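Local atomic coordinates of transcriptional regulator (Corynebacterium diphtheriae, PDB entry 3LMM), a protein that is of unknown molecular function but is probably a DNA-binding transcriptional regulator, combining a Schlafen AlbA_2 region with a RecG-like region and helix-turn-helix family segments. Residues M75-G80 with E139-T144; L100-L105 with G126-A131; I244-G249 with I325-T330; V256-E261 with L268-Q273; R312-S317 with A354-L359. One frame throughout, in Å; residues are numbered along the deposited sequence.

Contact 1: M75-G80 with E139-T144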
# COMPACT_ATOMS: atom_id res chain seq x y z
N MSE A 75 -16.56 -6.26 5.14
CA MSE A 75 -16.40 -7.15 6.26
C MSE A 75 -15.27 -6.71 7.16
O MSE A 75 -15.51 -6.30 8.30
CB MSE A 75 -16.13 -8.56 5.76
CG MSE A 75 -16.48 -9.60 6.78
SE MSE A 75 -18.37 -9.68 7.11
CE MSE A 75 -18.50 -8.51 8.63
N ALA A 76 -14.05 -6.78 6.64
CA ALA A 76 -12.88 -6.39 7.41
C ALA A 76 -13.08 -5.06 8.12
O ALA A 76 -12.50 -4.83 9.18
CB ALA A 76 -11.66 -6.32 6.50
N ASN A 77 -13.91 -4.19 7.56
CA ASN A 77 -14.17 -2.89 8.17
C ASN A 77 -15.16 -2.95 9.30
O ASN A 77 -15.17 -2.07 10.14
CB ASN A 77 -14.71 -1.89 7.15
CG ASN A 77 -13.66 -1.39 6.22
OD1 ASN A 77 -12.52 -1.14 6.63
ND2 ASN A 77 -14.02 -1.21 4.96
N THR A 78 -16.03 -3.94 9.31
CA THR A 78 -16.99 -3.99 10.40
C THR A 78 -16.31 -4.74 11.54
O THR A 78 -15.63 -5.74 11.31
CB THR A 78 -18.26 -4.74 10.03
OG1 THR A 78 -18.26 -6.01 10.69
CG2 THR A 78 -18.32 -5.00 8.55
N PRO A 79 -16.49 -4.29 12.79
CA PRO A 79 -15.83 -5.02 13.87
C PRO A 79 -16.26 -6.49 13.95
O PRO A 79 -17.42 -6.83 13.71
CB PRO A 79 -16.20 -4.21 15.11
CG PRO A 79 -17.57 -3.70 14.77
CD PRO A 79 -17.41 -3.26 13.33
N GLY A 80 -15.30 -7.35 14.28
CA GLY A 80 -15.57 -8.77 14.40
C GLY A 80 -15.42 -9.48 13.08
O GLY A 80 -15.50 -10.71 13.01
N GLU A 139 -7.26 -1.10 10.84
CA GLU A 139 -7.50 0.27 10.35
C GLU A 139 -8.45 0.17 9.17
O GLU A 139 -8.54 -0.87 8.53
CB GLU A 139 -6.20 0.92 9.89
CG GLU A 139 -5.46 0.15 8.84
CD GLU A 139 -4.11 0.74 8.51
OE1 GLU A 139 -4.07 1.80 7.85
OE2 GLU A 139 -3.09 0.15 8.92
N PRO A 140 -9.18 1.26 8.86
CA PRO A 140 -10.11 1.21 7.73
C PRO A 140 -9.51 0.72 6.42
O PRO A 140 -8.39 1.09 6.05
CB PRO A 140 -10.63 2.65 7.65
CG PRO A 140 -9.57 3.46 8.32
CD PRO A 140 -9.15 2.59 9.48
N ILE A 141 -10.27 -0.12 5.74
CA ILE A 141 -9.85 -0.69 4.46
C ILE A 141 -10.73 -0.10 3.37
O ILE A 141 -11.91 -0.42 3.29
CB ILE A 141 -10.01 -2.24 4.45
CG1 ILE A 141 -9.31 -2.86 5.67
CG2 ILE A 141 -9.46 -2.80 3.17
CD1 ILE A 141 -7.86 -2.38 5.88
N GLU A 142 -10.15 0.78 2.55
CA GLU A 142 -10.91 1.40 1.46
C GLU A 142 -11.04 0.42 0.30
O GLU A 142 -10.10 -0.33 0.01
CB GLU A 142 -10.21 2.68 1.01
CG GLU A 142 -10.55 3.86 1.89
CD GLU A 142 -9.42 4.88 1.99
OE1 GLU A 142 -9.67 5.98 2.56
OE2 GLU A 142 -8.30 4.59 1.50
N ASP A 143 -12.19 0.41 -0.37
CA ASP A 143 -12.39 -0.52 -1.47
C ASP A 143 -11.85 -0.02 -2.80
O ASP A 143 -11.22 1.03 -2.87
CB ASP A 143 -13.86 -0.89 -1.60
CG ASP A 143 -14.74 0.29 -1.93
OD1 ASP A 143 -14.22 1.31 -2.44
OD2 ASP A 143 -15.96 0.21 -1.70
N THR A 144 -12.11 -0.77 -3.86
CA THR A 144 -11.63 -0.42 -5.19
C THR A 144 -12.02 0.97 -5.67
O THR A 144 -11.35 1.54 -6.53
CB THR A 144 -12.12 -1.43 -6.23
OG1 THR A 144 -13.55 -1.39 -6.28
CG2 THR A 144 -11.66 -2.83 -5.85
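The flat carboxamide of Asn77 meets the backbone of Ile141 at its polar edge, so that this contact uses the rim of the amide rather than its faces. The carbonyl oxygen of Ile141 lies almost in the amide plane, and Ile141 N approaches OD1 in the carbonyl plane, on a lone pair. Two hydrogen bonds result, both between the same two residues. Ile141 N donates to Asn77 OD1 at 2.6 Å with an N-H...O angle of 167°, and Asn77 ND2 donates to Ile141 O at 2.8 Å with an angle of 168°. Two nearly straight bonds fix the rotation of the carboxamide about its last torsion and tell its oxygen end from its nitrogen end. The amide thus pairs with an extended residue much as the backbone of an adjacent strand would.

Asn77 is the last helical residue before Thr78 departs from helical angles. Its CG stands anti to the carbonyl carbon (chi1 -74°), and its end comes nearer to 139-144 than its CB does. Beside the polar pair, Ala76 CB and Ile141 CG1 make a looser apolar contact at 4.3 Å. The nearest CA atoms are those of Asn77 and Pro140, 5.8 Å apart.

Asn77 ND2 has a second acceptor, Arg149 O at the start of strand 149-151, while Asn77 O receives a bond from Trp164 NE1 of helix 161-171. This buried contact ties the C-terminal end of helix 62-77 to the loop 139-144, on which helices 161-171 and 357-365 pack at Pro140, through Trp164 and Trp165 of the first and Asp361 of the second.

Contact 2: L100-L105 with G126-A131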
# COMPACT_ATOMS: atom_id res chain seq x y z
N LEU A 100 -13.27 -20.28 -9.37
CA LEU A 100 -12.18 -19.33 -9.19
C LEU A 100 -11.00 -19.99 -8.48
O LEU A 100 -11.17 -20.69 -7.50
CB LEU A 100 -12.68 -18.11 -8.40
CG LEU A 100 -13.73 -17.25 -9.09
CD1 LEU A 100 -14.46 -16.39 -8.09
CD2 LEU A 100 -13.07 -16.39 -10.17
N ASP A 101 -9.80 -19.77 -8.99
CA ASP A 101 -8.63 -20.35 -8.37
C ASP A 101 -8.36 -19.62 -7.06
O ASP A 101 -8.35 -18.39 -7.02
CB ASP A 101 -7.43 -20.25 -9.30
CG ASP A 101 -6.18 -20.86 -8.70
OD1 ASP A 101 -5.15 -20.16 -8.64
OD2 ASP A 101 -6.23 -22.05 -8.31
N ILE A 102 -8.14 -20.39 -6.00
CA ILE A 102 -7.87 -19.81 -4.69
C ILE A 102 -6.72 -18.82 -4.70
O ILE A 102 -6.89 -17.64 -4.37
CB ILE A 102 -7.53 -20.90 -3.66
CG1 ILE A 102 -8.66 -21.92 -3.58
CG2 ILE A 102 -7.34 -20.26 -2.28
CD1 ILE A 102 -9.90 -21.40 -2.92
N ASP A 103 -5.54 -19.31 -5.07
CA ASP A 103 -4.35 -18.46 -5.11
C ASP A 103 -4.60 -17.21 -5.95
O ASP A 103 -4.25 -16.10 -5.54
CB ASP A 103 -3.15 -19.22 -5.66
CG ASP A 103 -2.69 -20.32 -4.73
OD1 ASP A 103 -2.51 -20.04 -3.52
OD2 ASP A 103 -2.50 -21.47 -5.19
N TRP A 104 -5.21 -17.39 -7.11
CA TRP A 104 -5.49 -16.25 -7.97
C TRP A 104 -6.36 -15.22 -7.24
O TRP A 104 -6.00 -14.05 -7.16
CB TRP A 104 -6.22 -16.72 -9.23
CG TRP A 104 -6.54 -15.58 -10.14
CD1 TRP A 104 -5.74 -15.04 -11.10
CD2 TRP A 104 -7.74 -14.80 -10.13
NE1 TRP A 104 -6.37 -13.97 -11.69
CE2 TRP A 104 -7.60 -13.80 -11.11
CE3 TRP A 104 -8.92 -14.85 -9.38
CZ2 TRP A 104 -8.59 -12.86 -11.37
CZ3 TRP A 104 -9.91 -13.91 -9.63
CH2 TRP A 104 -9.73 -12.93 -10.62
N LEU A 105 -7.50 -15.67 -6.73
CA LEU A 105 -8.40 -14.80 -6.01
C LEU A 105 -7.74 -14.19 -4.77
O LEU A 105 -7.86 -12.99 -4.53
CB LEU A 105 -9.67 -15.56 -5.62
CG LEU A 105 -10.74 -14.81 -4.80
CD1 LEU A 105 -11.11 -13.53 -5.52
CD2 LEU A 105 -11.96 -15.68 -4.59
N GLY A 126 -22.53 -31.00 -4.30
CA GLY A 126 -21.67 -31.44 -5.38
C GLY A 126 -21.02 -30.24 -6.01
O GLY A 126 -19.97 -30.34 -6.65
N GLN A 127 -21.65 -29.08 -5.82
CA GLN A 127 -21.13 -27.85 -6.36
C GLN A 127 -19.99 -27.37 -5.48
O GLN A 127 -19.91 -27.72 -4.31
CB GLN A 127 -22.22 -26.80 -6.41
CG GLN A 127 -23.31 -27.11 -7.41
CD GLN A 127 -22.78 -27.17 -8.83
OE1 GLN A 127 -21.88 -26.41 -9.20
NE2 GLN A 127 -23.35 -28.06 -9.64
N ARG A 128 -19.09 -26.58 -6.07
CA ARG A 128 -17.94 -26.05 -5.34
C ARG A 128 -18.21 -24.63 -4.87
O ARG A 128 -18.86 -23.86 -5.57
CB ARG A 128 -16.69 -26.03 -6.22
CG ARG A 128 -15.47 -25.47 -5.49
CD ARG A 128 -14.19 -25.61 -6.28
NE ARG A 128 -13.75 -24.31 -6.77
CZ ARG A 128 -12.64 -23.67 -6.38
NH1 ARG A 128 -12.35 -22.49 -6.89
NH2 ARG A 128 -11.82 -24.20 -5.48
N VAL A 129 -17.73 -24.28 -3.68
CA VAL A 129 -17.92 -22.92 -3.19
C VAL A 129 -16.71 -22.47 -2.39
O VAL A 129 -16.00 -23.29 -1.81
CB VAL A 129 -19.18 -22.77 -2.31
CG1 VAL A 129 -20.40 -23.17 -3.09
CG2 VAL A 129 -19.03 -23.57 -1.05
N LEU A 130 -16.47 -21.17 -2.38
CA LEU A 130 -15.35 -20.64 -1.62
C LEU A 130 -15.79 -20.01 -0.31
O LEU A 130 -16.67 -19.16 -0.27
CB LEU A 130 -14.57 -19.60 -2.43
CG LEU A 130 -13.51 -20.12 -3.39
CD1 LEU A 130 -13.15 -21.55 -3.06
CD2 LEU A 130 -14.05 -20.01 -4.78
N ALA A 131 -15.17 -20.45 0.78
CA ALA A 131 -15.47 -19.90 2.08
C ALA A 131 -14.38 -18.88 2.32
O ALA A 131 -13.21 -19.23 2.38
CB ALA A 131 -15.42 -20.98 3.13
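Ile102 and Leu130 meet through their branch ends: in both, the first torsion sets the next atom (CG1 of Ile102, CG of Leu130) anti to the carbonyl carbon, with chi1 -84° in Leu130, and chi2 of Ile102 (-72°) places its CD1. Ile102 CD1 lies 3.3 Å from Leu130 CD1 and 3.9 Å from Leu130 CG, the two side chains crossing obliquely. The other methyl, Leu130 CD2, faces Leu100 CB at 4.3 Å.

Arg128, two residues earlier on the same side of the strand, points its CB toward 100-105 as well, and its chain bends at chi3. Leu130 CD1 lies 3.6 Å above the guanidinium plane, offset toward the rim. Arg128 NE is held by Thr98 O through a hydrogen bond; the modelled approach of NH1 to Leu100 O is too short to be trusted.

On the helix side, Asp101 is the N-cap. Its OD1 accepts from Trp104 N at 3.2 Å with an N-H...O angle of 151°, the donor standing above the carboxylate plane.

Ile102 also touches Val119 of strand 118-123, the antiparallel neighbour of 128-134. Helix 102-113 is therefore seated by its first turn on the sheet, the helix-on-sheet packing of an alpha/beta domain, here within the Schlafen AlbA_2 region.

Contact 3: I244-G249 with I325-T330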
# COMPACT_ATOMS: atom_id res chain seq x y z
N ILE A 244 23.69 17.35 6.20
CA ILE A 244 24.31 17.37 4.87
C ILE A 244 25.80 17.08 4.92
O ILE A 244 26.56 17.82 5.53
CB ILE A 244 24.15 18.74 4.26
CG1 ILE A 244 22.66 19.06 4.11
CG2 ILE A 244 24.92 18.82 2.95
CD1 ILE A 244 22.39 20.53 3.92
N PHE A 245 26.22 16.03 4.23
CA PHE A 245 27.62 15.67 4.19
C PHE A 245 28.25 16.01 2.86
O PHE A 245 27.56 16.32 1.89
CB PHE A 245 27.78 14.18 4.44
CG PHE A 245 27.60 13.78 5.86
CD1 PHE A 245 28.63 13.94 6.77
CD2 PHE A 245 26.39 13.23 6.29
CE1 PHE A 245 28.48 13.54 8.08
CE2 PHE A 245 26.22 12.84 7.60
CZ PHE A 245 27.27 12.99 8.51
N ASP A 246 29.57 15.93 2.80
CA ASP A 246 30.26 16.23 1.56
C ASP A 246 30.46 14.92 0.80
O ASP A 246 30.36 14.88 -0.42
CB ASP A 246 31.58 16.93 1.88
CG ASP A 246 32.20 17.59 0.66
OD1 ASP A 246 31.44 18.07 -0.23
OD2 ASP A 246 33.45 17.66 0.61
N VAL A 247 30.73 13.86 1.55
CA VAL A 247 30.92 12.55 0.95
C VAL A 247 30.80 11.45 2.02
O VAL A 247 31.21 11.64 3.16
CB VAL A 247 32.29 12.47 0.19
CG1 VAL A 247 33.43 12.73 1.14
CG2 VAL A 247 32.43 11.11 -0.49
N HIS A 248 30.20 10.32 1.65
CA HIS A 248 30.00 9.21 2.58
C HIS A 248 31.31 8.92 3.28
O HIS A 248 32.16 8.21 2.74
CB HIS A 248 29.52 7.96 1.83
CG HIS A 248 29.22 6.79 2.73
ND1 HIS A 248 28.38 6.89 3.82
CD2 HIS A 248 29.65 5.51 2.70
CE1 HIS A 248 28.31 5.71 4.43
NE2 HIS A 248 29.07 4.86 3.77
N GLY A 249 31.48 9.49 4.46
CA GLY A 249 32.70 9.27 5.20
C GLY A 249 32.99 10.29 6.27
O GLY A 249 34.12 10.40 6.76
N ILE A 325 24.28 13.01 1.05
CA ILE A 325 25.67 13.04 0.58
C ILE A 325 25.79 13.82 -0.72
O ILE A 325 25.31 13.38 -1.76
CB ILE A 325 26.18 11.64 0.33
CG1 ILE A 325 25.78 10.75 1.49
CG2 ILE A 325 27.67 11.65 0.18
CD1 ILE A 325 26.11 11.34 2.79
N GLU A 326 26.46 14.96 -0.66
CA GLU A 326 26.63 15.83 -1.83
C GLU A 326 27.19 15.20 -3.10
O GLU A 326 26.50 15.10 -4.11
CB GLU A 326 27.50 17.02 -1.46
CG GLU A 326 26.86 18.02 -0.51
CD GLU A 326 25.88 18.93 -1.21
OE1 GLU A 326 26.30 19.64 -2.15
OE2 GLU A 326 24.69 18.95 -0.82
N LEU A 327 28.46 14.81 -3.03
CA LEU A 327 29.16 14.25 -4.18
C LEU A 327 28.62 12.92 -4.72
O LEU A 327 28.90 12.56 -5.87
CB LEU A 327 30.65 14.12 -3.85
CG LEU A 327 31.35 15.46 -3.58
CD1 LEU A 327 32.81 15.25 -3.20
CD2 LEU A 327 31.24 16.34 -4.82
N ASP A 328 27.84 12.21 -3.93
CA ASP A 328 27.29 10.94 -4.37
C ASP A 328 25.81 11.05 -4.69
O ASP A 328 25.20 10.10 -5.19
CB ASP A 328 27.52 9.87 -3.30
CG ASP A 328 28.97 9.46 -3.21
OD1 ASP A 328 29.52 9.07 -4.26
OD2 ASP A 328 29.56 9.52 -2.10
N SER A 329 25.26 12.22 -4.42
CA SER A 329 23.85 12.47 -4.65
C SER A 329 23.01 11.43 -3.95
O SER A 329 21.93 11.10 -4.41
CB SER A 329 23.51 12.43 -6.14
OG SER A 329 24.31 13.31 -6.90
N THR A 330 23.48 10.88 -2.83
CA THR A 330 22.64 9.88 -2.18
C THR A 330 22.03 10.39 -0.87
O THR A 330 22.60 11.23 -0.20
CB THR A 330 23.40 8.53 -1.96
OG1 THR A 330 23.84 8.45 -0.61
CG2 THR A 330 24.58 8.40 -2.90
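Phe245 and Ile325 form a parallel beta bridge, with CA atoms 4.9 Å apart, held by Glu326 N to Phe245 O at 3.1 Å and continued by Leu327 N to Asp246 O at 3.2 Å.

Phe245 and Ile325 put their side chains on one face of the sheet. Ile325 CD1 lies 3.7 Å from Phe245 CB and approaches the ring obliquely. The other branch, Ile325 CG2, is anti to the backbone N and goes to the main chain beyond, where it meets Val247 CA at 3.5 Å and His248 N at 3.2 Å. The bend at chi2 turns CD of Glu326 back, and OE2 lies 3.8 Å from Ile244 CG2 and forms a salt bridge with Lys280. Further out, Leu327 covers Asp246 O, its CG 3.4 Å away, and Asp328 OD2 sits 3.7 Å from Val247 CG2.

Residues 325-330 close on themselves. A type I turn runs from Glu326 to Ser329, and Ser329 with Thr330 faces Ile325 in a G1 beta bulge. This turn and bulge are the tight connection of an antiparallel hairpin, strands 320-325 and 330-336, against whose first strand 240-245 lies parallel in the mixed six-stranded sheet.

Contact 4: V256-E261 with L268-Q273; sequences VVPEPE and LDYLEQ
Tyr270 has the largest share of the buried surface, its ring flanked by Val256, Pro258 and Glu259, with no hydrogen bond between the two segments. Val256 CG2 touches ring atom CE2 of Tyr270 at 3.4 Å, the two side chains running antiparallel past one another. Pro258 CB reaches Tyr270 CD2 at 3.6 Å, and Pro258 CA is equally near that atom. Both residues approach the ring obliquely, along the side that carries CD2 and CE2. Glu259 differs: its OE1 stands over one face, 4.1 Å from Tyr270 CZ and displaced toward the rim, with the carboxylate and ring planes 61° apart. Leu271 adds a second, looser apolar point, where its CD2 lies 4.0 Å from Pro258 CD; the same methyl is 4.1 Å from the carbonyl oxygen Val256 O.

Tyr270 CG is anti to its backbone N (chi1 -165°), and its CB already points toward the loop. In Glu259 the chain is bent at chi2 (91°), which places CD, and the end of the side chain comes nearer to the ring than its CB. A long, weak ion pair between OE1 and Lys262 is the outer partner of that carboxylate.

Farther out, Leu271 packs on Ile240 and Leu242 of strand 240-245 and on Met305 of helix 298-311, while Val256 bonds through its backbone to Leu242. The loop thus folds back over the helix it leads into: a beta-alpha connection in which strand 252-256, at the sheet margin, passes to helix 264-278, and that helix packs on the sheet through Leu271.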
# COMPACT_ATOMS: atom_id res chain seq x y z
N VAL A 256 20.16 20.67 9.52
CA VAL A 256 18.92 21.39 9.76
C VAL A 256 18.06 20.58 10.72
O VAL A 256 17.56 19.52 10.37
CB VAL A 256 18.16 21.66 8.43
CG1 VAL A 256 18.16 20.42 7.58
CG2 VAL A 256 16.74 22.11 8.72
N VAL A 257 17.91 21.10 11.94
CA VAL A 257 17.14 20.44 12.99
C VAL A 257 15.90 21.26 13.36
O VAL A 257 16.01 22.36 13.91
CB VAL A 257 18.02 20.25 14.28
CG1 VAL A 257 19.05 19.16 14.06
CG2 VAL A 257 18.73 21.55 14.63
N PRO A 258 14.69 20.74 13.07
CA PRO A 258 13.46 21.46 13.39
C PRO A 258 13.27 21.72 14.88
O PRO A 258 13.71 20.93 15.72
CB PRO A 258 12.38 20.54 12.82
CG PRO A 258 12.97 19.19 12.98
CD PRO A 258 14.39 19.41 12.53
N GLU A 259 12.61 22.83 15.20
CA GLU A 259 12.37 23.20 16.60
C GLU A 259 11.41 22.22 17.28
O GLU A 259 10.33 21.94 16.76
CB GLU A 259 11.79 24.62 16.69
CG GLU A 259 12.69 25.72 16.11
CD GLU A 259 12.41 26.00 14.64
OE1 GLU A 259 12.28 25.03 13.86
OE2 GLU A 259 12.34 27.20 14.27
N PRO A 260 11.79 21.69 18.46
CA PRO A 260 10.97 20.74 19.21
C PRO A 260 9.53 21.14 19.53
O PRO A 260 8.70 20.27 19.78
CB PRO A 260 11.79 20.51 20.47
CG PRO A 260 12.48 21.81 20.65
CD PRO A 260 12.97 22.09 19.26
N GLU A 261 9.24 22.43 19.55
CA GLU A 261 7.88 22.87 19.86
C GLU A 261 6.96 22.67 18.67
O GLU A 261 5.78 23.01 18.74
CB GLU A 261 7.86 24.34 20.27
CG GLU A 261 9.14 24.84 20.92
CD GLU A 261 10.15 25.29 19.89
OE1 GLU A 261 9.77 26.12 19.02
OE2 GLU A 261 11.32 24.85 19.96
N LEU A 268 7.76 17.63 9.73
CA LEU A 268 7.88 16.96 8.44
C LEU A 268 8.07 18.02 7.35
O LEU A 268 9.00 17.94 6.55
CB LEU A 268 6.62 16.16 8.11
CG LEU A 268 6.62 15.64 6.67
CD1 LEU A 268 7.29 14.27 6.59
CD2 LEU A 268 5.17 15.56 6.19
N ASP A 269 7.18 19.00 7.33
CA ASP A 269 7.26 20.07 6.36
C ASP A 269 8.64 20.73 6.40
O ASP A 269 9.30 20.86 5.38
CB ASP A 269 6.19 21.12 6.62
CG ASP A 269 6.30 22.29 5.66
OD1 ASP A 269 6.23 22.04 4.43
OD2 ASP A 269 6.45 23.44 6.14
N TYR A 270 9.07 21.13 7.59
CA TYR A 270 10.35 21.80 7.75
C TYR A 270 11.47 21.00 7.10
O TYR A 270 12.35 21.58 6.47
CB TYR A 270 10.65 22.00 9.23
CG TYR A 270 11.75 22.98 9.52
CD1 TYR A 270 11.55 24.35 9.37
CD2 TYR A 270 13.00 22.55 9.96
CE1 TYR A 270 12.57 25.27 9.66
CE2 TYR A 270 14.02 23.45 10.25
CZ TYR A 270 13.80 24.80 10.10
OH TYR A 270 14.81 25.68 10.40
N LEU A 271 11.44 19.68 7.23
CA LEU A 271 12.46 18.84 6.63
C LEU A 271 12.30 18.81 5.10
O LEU A 271 13.26 18.99 4.36
CB LEU A 271 12.38 17.42 7.19
CG LEU A 271 13.70 16.88 7.74
CD1 LEU A 271 14.70 16.81 6.62
CD2 LEU A 271 14.21 17.78 8.86
N GLU A 272 11.07 18.58 4.65
CA GLU A 272 10.76 18.56 3.22
C GLU A 272 11.23 19.85 2.55
O GLU A 272 11.83 19.83 1.48
CB GLU A 272 9.26 18.38 2.99
CG GLU A 272 8.72 17.00 3.33
CD GLU A 272 7.23 16.85 3.01
OE1 GLU A 272 6.42 17.65 3.53
OE2 GLU A 272 6.86 15.92 2.25
N GLN A 273 10.92 20.98 3.19
CA GLN A 273 11.30 22.29 2.68
C GLN A 273 12.79 22.36 2.41
O GLN A 273 13.22 22.59 1.28
CB GLN A 273 10.97 23.37 3.71
CG GLN A 273 9.50 23.66 3.89
CD GLN A 273 8.94 24.40 2.71
OE1 GLN A 273 8.21 23.83 1.90
NE2 GLN A 273 9.28 25.68 2.60

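Contact 5: R312-S317 with A354-L359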
# COMPACT_ATOMS: atom_id res chain seq x y z
N ARG A 312 8.10 4.77 12.11
CA ARG A 312 9.15 5.04 13.10
C ARG A 312 8.79 4.29 14.38
O ARG A 312 7.69 3.77 14.50
CB ARG A 312 9.14 6.54 13.38
CG ARG A 312 10.09 7.02 14.41
CD ARG A 312 9.78 8.46 14.69
NE ARG A 312 10.81 9.15 15.46
CZ ARG A 312 11.36 8.68 16.57
NH1 ARG A 312 10.99 7.50 17.06
NH2 ARG A 312 12.28 9.41 17.20
N ASP A 313 9.71 4.23 15.33
CA ASP A 313 9.34 3.54 16.56
C ASP A 313 8.50 4.50 17.44
O ASP A 313 7.63 4.06 18.18
CB ASP A 313 10.58 3.06 17.32
CG ASP A 313 10.23 2.08 18.44
OD1 ASP A 313 10.95 1.07 18.62
OD2 ASP A 313 9.24 2.31 19.16
N TRP A 314 8.73 5.80 17.33
CA TRP A 314 7.96 6.78 18.10
C TRP A 314 7.98 6.60 19.59
O TRP A 314 7.56 7.49 20.34
CB TRP A 314 6.50 6.81 17.64
CG TRP A 314 6.34 7.59 16.40
CD1 TRP A 314 5.65 7.21 15.29
CD2 TRP A 314 6.91 8.87 16.11
NE1 TRP A 314 5.77 8.16 14.31
CE2 TRP A 314 6.54 9.19 14.79
CE3 TRP A 314 7.72 9.76 16.83
CZ2 TRP A 314 6.93 10.39 14.18
CZ3 TRP A 314 8.11 10.94 16.22
CH2 TRP A 314 7.73 11.24 14.90
N ASN A 315 8.44 5.45 20.04
CA ASN A 315 8.53 5.22 21.46
C ASN A 315 9.98 5.49 21.83
O ASN A 315 10.30 5.64 23.01
CB ASN A 315 8.14 3.79 21.82
CG ASN A 315 8.30 3.49 23.30
OD1 ASN A 315 9.08 2.63 23.69
ND2 ASN A 315 7.55 4.21 24.14
N ARG A 316 10.83 5.56 20.81
CA ARG A 316 12.25 5.83 21.03
C ARG A 316 12.52 7.32 21.01
O ARG A 316 11.76 8.10 20.43
CB ARG A 316 13.11 5.12 19.99
CG ARG A 316 13.55 3.73 20.42
CD ARG A 316 13.40 2.75 19.27
NE ARG A 316 14.61 1.96 19.00
CZ ARG A 316 15.84 2.46 19.00
NH1 ARG A 316 16.06 3.75 19.25
NH2 ARG A 316 16.86 1.67 18.70
N SER A 317 13.60 7.73 21.66
CA SER A 317 13.94 9.15 21.74
C SER A 317 14.58 9.65 20.46
O SER A 317 14.04 10.53 19.78
CB SER A 317 14.90 9.38 22.90
OG SER A 317 14.31 9.00 24.13
N ALA A 354 1.20 -1.95 9.19
CA ALA A 354 2.08 -0.95 9.77
C ALA A 354 2.19 -1.09 11.28
O ALA A 354 1.34 -1.70 11.91
CB ALA A 354 1.59 0.44 9.42
N ARG A 355 3.26 -0.55 11.84
CA ARG A 355 3.48 -0.62 13.28
C ARG A 355 2.34 0.09 14.00
O ARG A 355 1.74 -0.43 14.95
CB ARG A 355 4.80 0.06 13.65
CG ARG A 355 5.12 0.05 15.14
CD ARG A 355 6.25 1.00 15.45
NE ARG A 355 7.46 0.70 14.69
CZ ARG A 355 8.22 -0.37 14.88
NH1 ARG A 355 9.30 -0.58 14.13
NH2 ARG A 355 7.91 -1.25 15.82
N TYR A 356 2.01 1.29 13.53
CA TYR A 356 0.94 2.04 14.14
C TYR A 356 -0.18 2.28 13.13
O TYR A 356 -0.28 3.34 12.52
CB TYR A 356 1.49 3.38 14.65
CG TYR A 356 2.57 3.25 15.71
CD1 TYR A 356 2.29 2.67 16.93
CD2 TYR A 356 3.86 3.73 15.48
CE1 TYR A 356 3.26 2.57 17.92
CE2 TYR A 356 4.85 3.64 16.47
CZ TYR A 356 4.54 3.06 17.69
OH TYR A 356 5.48 2.96 18.69
N PRO A 357 -1.04 1.27 12.94
CA PRO A 357 -2.17 1.37 12.01
C PRO A 357 -2.93 2.67 12.21
O PRO A 357 -3.25 3.36 11.24
CB PRO A 357 -3.01 0.14 12.37
CG PRO A 357 -1.98 -0.86 12.71
CD PRO A 357 -1.02 -0.06 13.58
N ALA A 358 -3.21 3.02 13.46
CA ALA A 358 -3.92 4.26 13.74
C ALA A 358 -3.20 5.46 13.10
O ALA A 358 -3.82 6.28 12.41
CB ALA A 358 -4.04 4.46 15.24
N LEU A 359 -1.89 5.56 13.32
CA LEU A 359 -1.10 6.67 12.78
C LEU A 359 -1.15 6.65 11.26
O LEU A 359 -1.31 7.68 10.62
CB LEU A 359 0.37 6.54 13.21
CG LEU A 359 1.28 7.77 13.43
CD1 LEU A 359 2.57 7.54 12.67
CD2 LEU A 359 0.61 9.05 12.99
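Tyr356 reaches from its CB toward the loop 312-317, with CG anti to its carbonyl carbon (chi1 -61°). On the ring, CD2 lies 3.9 Å from Trp314 CD1. The next atom, CE2, is shared: Asp313 O is 3.3 Å away, Trp314 CB 3.8 Å and Arg312 O 3.5 Å, the last at the ring edge, near its plane. CZ comes within 3.3 Å of Asp313 O, and the tip, Tyr356 OH, donates a hydrogen bond to that oxygen at 2.5 Å, a shortness that should not be over-read at this resolution. One ring face is covered from within its own segment by Arg355 CG, above the centre.

The five-membered ring of Trp314 and the ring of Tyr356 are neither stacked nor edge-to-face, their planes being 41° apart. Beyond the tyrosine, Leu359 CD1 meets Trp314 NE1 at 3.6 Å, crossing the indole at about a right angle. That NE1 is bonded to Met309 O, and Arg355 NE and NH1 are bonded to His311 O and Gly338 O.

Tyr356 is the N-cap residue of helix 357-365. The contact joins the start of that helix to the loop between helix 298-311 and strand 320-325, with helix 226-232 packing on both sides through Leu230 against Trp314 and Ala227 and Leu231 against Leu359.

Contact 1 is the buried one, contacts 2, 4 and 5 are partly buried, and contact 3 lies at the surface. Contacts 1 and 2 share the Schlafen AlbA_2 region, about 22 Å between centres; one rests on hydrogen bonds of a side-chain carboxamide, the other on aliphatic packing. Contacts 3 and 4 serve the same six-stranded sheet through strands 240-245 and 252-256: backbone pairing in one, hydrogen-bond-free packing around a tyrosine in the other. Contact 5 combines a tyrosine hydrogen bond with aromatic packing. It also touches contact 1, Glu139 OE2 lying 3.4 Å from Pro357 CB, whereas contacts 2 and 3 stand on opposite sides of the chain's centre.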